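PDB 5AXR: metallo-beta-lactamase from Serratia marcescens, which probably hydrolyses the beta-lactam ring of antibiotics at a two-zinc active site, as a subclass B3 metallo-beta-lactamase. Local coordinates for residues P11-G16 with E231-Y236; A173-A178 with A213-V218. All coordinates share one frame; numbering follows the deposited sequence.

Contact 1: residues P11-G16 with E231-Y236; sequences PFTIYG and EGNSAY. With NA (sodium ion), chain F; NA (sodium ion), chain G.
Ile14 and Tyr236 meet at about a right angle, the isoleucine laying its CG2 methyl over one face of the phenol ring. CG2 stands 4.2 Å from the ring centroid of Tyr236, 26° off the normal, a CH-pi contact set up by a first torsion that puts this methyl opposite the backbone N of Ile14. The same phenol reaches Phe12 with its far end: OH of Tyr236 approaches CD2 of Phe12 at 3.3 Å, while Phe12 itself is backed by Tyr20, its ring nearly parallel to that neighbour. A sodium ion lies in the plane of the Tyr236 ring, at its edge, and is bound by Tyr236 OH at 3.0 Å, by Thr13 O at 2.7 Å and by two waters. It thus ties the two segments together where no direct hydrogen bond does. Asn233 packs at the edge of the Tyr236 ring: its CB rests 3.3 Å from Ile14 O and 4.0 Å from Tyr15 CD1, its OD1 accepts a hydrogen bond from one of the sodium waters, and its ND2 is held by Glu163. The chain bulges here in the classic way, Ile14 and Tyr15 together standing across from the single residue Thr18, and this beta bulge in edge strand 12-15 packs against the 3-10 turn 233-236 that follows helix 221-231.

Contact 2: residues A173-A178 with A213-V218; sequences ADSLTA and AAHPEV. With ZN (zinc ion), chain C; COM (1-thioethanesulfonic acid), chain J.
In the zinc site of this metallo-beta-lactamase fold, Ala173 and Ala213 form a parallel bridge where the neighbouring strands 166-173 and 210-213 run out into loops. Just beyond it, Ala214 N donates to Ala173 O over 3.1 Å. The methyl of Ala214 comes to 3.9 Å from Ser175 OG, which also lies at the edge of the His215 imidazole, near its plane, 4.0 Å from CD2. A water joins the loops once more, accepting from His215 N and hydrogen-bonded to Ser175 OG. Asp174 turns the other way and hydrogen-bonds through OD1 to His72 ND1, a second-shell role, His72 being a ligand of the other zinc ion of the pair; the same oxygen takes a weak bond from Ser175 N. With chi1 of -73°, His215 places CG beside its own backbone N, and the ring then extends to the zinc ion that Asp76 and His77 also bind. His215 NE2 coordinates that zinc ion at 2.1 Å, and the thiol-derived sulfur S1 of the bound 1-thioethanesulfonic acid completes the set at 2.3 Å from the same zinc.

Overall arrangement
One chain here closes a wide loop at its periphery and a narrower one at its active site. Contact 2 is nested inside the span closed by contact 1, the order being 11-16, 173-178, 213-218, 231-236. Their centres lie about 19 Å apart and their nearest atoms about 7 Å. Helix 221-231 connects the later segments of the two. Contact 1 packs strand 12-15, outermost in the seven-stranded sheet within this chain, against the loop after helix 221-231; contact 2 extends from strands of the five-stranded sheet, and Ile14 packs on strand 210-213, linking both sheets. Contact 2, about 8 Å from the chain centre, holds a zinc ligand; contact 1 lies about 18 Å out, away from the annotated sites.

Contact 1: residues P11-G16 with E231-Y236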
loop_
_atom_site.group_PDB
_atom_site.type_symbol
_atom_site.label_atom_id
_atom_site.label_comp_id
_atom_site.label_asym_id
_atom_site.label_seq_id
_atom_site.Cartn_x
_atom_site.Cartn_y
_atom_site.Cartn_z
ATOM N N PRO A 11 -5.564 16.118 -1.391
ATOM C CA PRO A 11 -4.469 15.492 -0.672
ATOM C C PRO A 11 -4.138 16.218 0.643
ATOM O O PRO A 11 -4.650 17.308 0.901
ATOM C CB PRO A 11 -3.319 15.580 -1.663
ATOM C CG PRO A 11 -3.608 16.802 -2.479
ATOM C CD PRO A 11 -5.109 16.844 -2.591
ATOM N N PHE A 12 -3.406 15.553 1.524
ATOM C CA PHE A 12 -3.127 16.120 2.836
ATOM C C PHE A 12 -1.895 15.475 3.443
ATOM O O PHE A 12 -1.623 14.288 3.215
ATOM C CB PHE A 12 -4.322 15.949 3.799
ATOM C CG PHE A 12 -4.836 14.527 3.902
ATOM C CD1 PHE A 12 -5.697 14.015 2.929
ATOM C CD2 PHE A 12 -4.477 13.705 4.972
ATOM C CE1 PHE A 12 -6.177 12.718 2.994
ATOM C CE2 PHE A 12 -4.939 12.392 5.024
ATOM C CZ PHE A 12 -5.834 11.924 4.079
ATOM N N THR A 13 -1.221 16.231 4.298
ATOM C CA THR A 13 -0.149 15.684 5.116
ATOM C C THR A 13 -0.704 14.819 6.246
ATOM O O THR A 13 -1.632 15.209 6.961
ATOM C CB THR A 13 0.750 16.793 5.669
ATOM O OG1 THR A 13 1.329 17.546 4.577
ATOM C CG2 THR A 13 1.839 16.198 6.538
ATOM N N ILE A 14 -0.138 13.630 6.382
ATOM C CA ILE A 14 -0.484 12.717 7.460
ATOM C C ILE A 14 0.444 13.003 8.635
ATOM O O ILE A 14 -0.016 13.130 9.764
ATOM C CB ILE A 14 -0.333 11.221 7.033
ATOM C CG1 ILE A 14 -1.431 10.826 6.028
ATOM C CG2 ILE A 14 -0.385 10.293 8.249
ATOM C CD1 ILE A 14 -1.147 9.556 5.258
ATOM N N TYR A 15 1.749 12.987 8.402
ATOM C CA TYR A 15 2.692 13.245 9.507
ATOM C C TYR A 15 4.063 13.589 8.969
ATOM O O TYR A 15 4.661 12.780 8.302
ATOM C CB TYR A 15 2.786 12.039 10.447
ATOM C CG TYR A 15 3.369 12.356 11.811
ATOM C CD1 TYR A 15 2.562 12.786 12.855
ATOM C CD2 TYR A 15 4.723 12.273 12.041
ATOM C CE1 TYR A 15 3.102 13.125 14.081
ATOM C CE2 TYR A 15 5.257 12.515 13.289
ATOM C CZ TYR A 15 4.441 12.976 14.298
ATOM O OH TYR A 15 4.966 13.238 15.547
ATOM N N GLY A 16 4.527 14.806 9.227
ATOM C CA GLY A 16 5.885 15.236 8.844
ATOM C C GLY A 16 6.020 15.304 7.326
ATOM O O GLY A 16 5.226 15.974 6.666
ATOM N N GLU A 231 -7.173 18.536 16.114
ATOM C CA GLU A 231 -6.051 18.197 17.015
ATOM C C GLU A 231 -4.681 18.074 16.357
ATOM O O GLU A 231 -3.696 17.684 17.005
ATOM C CB GLU A 231 -6.362 16.921 17.794
ATOM C CG GLU A 231 -6.539 15.668 16.954
ATOM C CD GLU A 231 -6.569 14.414 17.815
ATOM O OE1 GLU A 231 -5.483 13.828 18.071
ATOM O OE2 GLU A 231 -7.670 14.053 18.277
ATOM N N GLY A 232 -4.619 18.400 15.074
ATOM C CA GLY A 232 -3.420 18.193 14.290
ATOM C C GLY A 232 -3.147 16.724 14.016
ATOM O O GLY A 232 -3.986 15.843 14.256
ATOM N N ASN A 233 -1.924 16.459 13.582
ATOM C CA ASN A 233 -1.589 15.204 12.990
ATOM C C ASN A 233 -1.436 14.047 13.995
ATOM O O ASN A 233 -1.441 12.883 13.609
ATOM C CB ASN A 233 -0.369 15.387 12.077
ATOM C CG ASN A 233 -0.703 16.196 10.811
ATOM O OD1 ASN A 233 -1.861 16.371 10.454
ATOM N ND2 ASN A 233 0.315 16.724 10.166
ATOM N N SER A 234 -1.532 14.351 15.283
ATOM C CA SER A 234 -1.735 13.315 16.278
ATOM C C SER A 234 -2.996 12.472 16.009
ATOM O O SER A 234 -3.052 11.327 16.436
ATOM C CB SER A 234 -1.805 13.905 17.690
ATOM O OG SER A 234 -2.717 14.997 17.713
ATOM N N ALA A 235 -3.956 13.016 15.267
ATOM C CA ALA A 235 -5.170 12.276 14.894
ATOM C C ALA A 235 -4.856 10.975 14.158
ATOM O O ALA A 235 -5.592 10.014 14.311
ATOM C CB ALA A 235 -6.078 13.155 14.042
ATOM N N TYR A 236 -3.696 10.904 13.488
ATOM C CA TYR A 236 -3.299 9.707 12.730
ATOM C C TYR A 236 -2.516 8.687 13.549
ATOM O O TYR A 236 -2.305 7.549 13.106
ATOM C CB TYR A 236 -2.440 10.131 11.544
ATOM C CG TYR A 236 -3.147 11.086 10.642
ATOM C CD1 TYR A 236 -4.191 10.659 9.845
ATOM C CD2 TYR A 236 -2.833 12.432 10.650
ATOM C CE1 TYR A 236 -4.834 11.527 8.987
ATOM C CE2 TYR A 236 -3.519 13.321 9.858
ATOM C CZ TYR A 236 -4.500 12.852 9.010
ATOM O OH TYR A 236 -5.154 13.708 8.189
HETATM NA NA NA F . -3.856 16.389 7.923
HETATM NA NA NA G . -2.354 4.758 13.480
HETATM O O HOH W 1 -1.826 18.314 8.053
HETATM O O HOH W 2 -5.943 17.539 6.637
#

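Contact 2: residues A173-A178 with A213-V218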
loop_
_atom_site.group_PDB
_atom_site.type_symbol
_atom_site.label_atom_id
_atom_site.label_comp_id
_atom_site.label_asym_id
_atom_site.label_seq_id
_atom_site.Cartn_x
_atom_site.Cartn_y
_atom_site.Cartn_z
ATOM N N ALA A 173 0.434 -0.420 5.311
ATOM C CA ALA A 173 0.067 -1.816 5.521
ATOM C C ALA A 173 -0.567 -2.390 4.255
ATOM O O ALA A 173 -1.662 -1.995 3.852
ATOM C CB ALA A 173 -0.910 -1.929 6.667
ATOM N N ASP A 174 0.106 -3.357 3.656
ATOM C CA ASP A 174 -0.516 -4.145 2.612
ATOM C C ASP A 174 -1.762 -4.858 3.134
ATOM O O ASP A 174 -1.950 -5.013 4.358
ATOM C CB ASP A 174 0.482 -5.152 2.069
ATOM C CG ASP A 174 -0.001 -5.820 0.799
ATOM O OD1 ASP A 174 -0.872 -5.229 0.119
ATOM O OD2 ASP A 174 0.439 -6.957 0.532
ATOM N N SER A 175 -2.649 -5.205 2.203
ATOM C CA SER A 175 -3.918 -5.878 2.517
ATOM C C SER A 175 -3.670 -7.282 3.066
ATOM O O SER A 175 -2.859 -8.030 2.516
ATOM C CB SER A 175 -4.788 -6.002 1.258
ATOM O OG SER A 175 -5.058 -4.741 0.689
ATOM N N LEU A 176 -4.379 -7.614 4.154
ATOM C CA LEU A 176 -4.244 -8.903 4.831
ATOM C C LEU A 176 -5.549 -9.715 4.736
ATOM O O LEU A 176 -5.771 -10.639 5.521
ATOM C CB LEU A 176 -3.884 -8.694 6.303
ATOM C CG LEU A 176 -2.601 -7.916 6.563
ATOM C CD1 LEU A 176 -2.359 -7.813 8.060
ATOM C CD2 LEU A 176 -1.404 -8.551 5.865
ATOM N N THR A 177 -6.350 -9.410 3.722
ATOM C CA THR A 177 -7.723 -9.872 3.629
ATOM C C THR A 177 -7.850 -11.147 2.772
ATOM O O THR A 177 -7.310 -11.227 1.660
ATOM C CB THR A 177 -8.592 -8.776 3.005
ATOM O OG1 THR A 177 -7.916 -8.252 1.845
ATOM C CG2 THR A 177 -8.832 -7.674 4.019
ATOM N N ALA A 178 -8.485 -12.166 3.341
ATOM C CA ALA A 178 -8.846 -13.379 2.602
ATOM C C ALA A 178 -10.042 -13.100 1.686
ATOM O O ALA A 178 -11.175 -13.431 2.033
ATOM C CB ALA A 178 -9.208 -14.489 3.583
ATOM N N ALA A 213 -3.489 2.005 5.840
ATOM C CA ALA A 213 -3.950 0.760 5.197
ATOM C C ALA A 213 -4.223 0.999 3.706
ATOM O O ALA A 213 -4.672 2.091 3.318
ATOM C CB ALA A 213 -5.187 0.247 5.903
ATOM N N ALA A 214 -3.796 0.047 2.868
ATOM C CA ALA A 214 -3.926 0.158 1.412
ATOM C C ALA A 214 -5.357 0.509 1.040
ATOM O O ALA A 214 -5.581 1.437 0.260
ATOM C CB ALA A 214 -3.499 -1.140 0.727
ATOM N N HIS A 215 -6.316 -0.104 1.737
ATOM C CA HIS A 215 -7.680 0.434 1.797
ATOM C C HIS A 215 -7.819 1.335 3.016
ATOM O O HIS A 215 -7.907 0.844 4.131
ATOM C CB HIS A 215 -8.721 -0.696 1.815
ATOM C CG HIS A 215 -8.883 -1.373 0.492
ATOM N ND1 HIS A 215 -9.862 -1.001 -0.407
ATOM C CD2 HIS A 215 -8.079 -2.243 -0.171
ATOM C CE1 HIS A 215 -9.670 -1.629 -1.554
ATOM N NE2 HIS A 215 -8.591 -2.387 -1.440
ATOM N N PRO A 216 -7.887 2.659 2.804
ATOM C CA PRO A 216 -7.645 3.644 3.862
ATOM C C PRO A 216 -8.608 3.581 5.035
ATOM O O PRO A 216 -8.208 3.793 6.171
ATOM C CB PRO A 216 -7.784 4.983 3.135
ATOM C CG PRO A 216 -8.554 4.683 1.902
ATOM C CD PRO A 216 -8.123 3.314 1.508
ATOM N N GLU A 217 -9.849 3.203 4.772
ATOM C CA GLU A 217 -10.844 3.063 5.832
ATOM C C GLU A 217 -10.562 1.876 6.766
ATOM O O GLU A 217 -11.077 1.805 7.873
ATOM C CB GLU A 217 -12.256 3.005 5.222
ATOM C CG GLU A 217 -12.677 1.685 4.582
ATOM C CD GLU A 217 -11.987 1.331 3.273
ATOM O OE1 GLU A 217 -11.380 2.180 2.603
ATOM O OE2 GLU A 217 -12.068 0.159 2.890
ATOM N N VAL A 218 -9.642 1.005 6.384
ATOM C CA VAL A 218 -9.294 -0.099 7.259
ATOM C C VAL A 218 -8.580 0.384 8.544
ATOM O O VAL A 218 -8.599 -0.309 9.556
ATOM C CB VAL A 218 -8.450 -1.130 6.521
ATOM C CG1 VAL A 218 -7.893 -2.157 7.487
ATOM C CG2 VAL A 218 -9.261 -1.800 5.413
HETATM ZN ZN ZN C . -7.537 -3.450 -2.919
HETATM C C1 COM J . -8.717 -6.007 -4.269
HETATM C C2 COM J . -10.029 -5.229 -4.084
HETATM S S1 COM J . -7.544 -5.773 -2.903
HETATM S S2 COM J . -11.045 -5.876 -2.921
HETATM O O1S COM J . -10.914 -7.509 -2.954
HETATM O O2S COM J . -12.389 -5.486 -3.210
HETATM O O3S COM J . -10.666 -5.389 -1.612
HETATM O O HOH W 3 -6.215 -2.980 3.137
#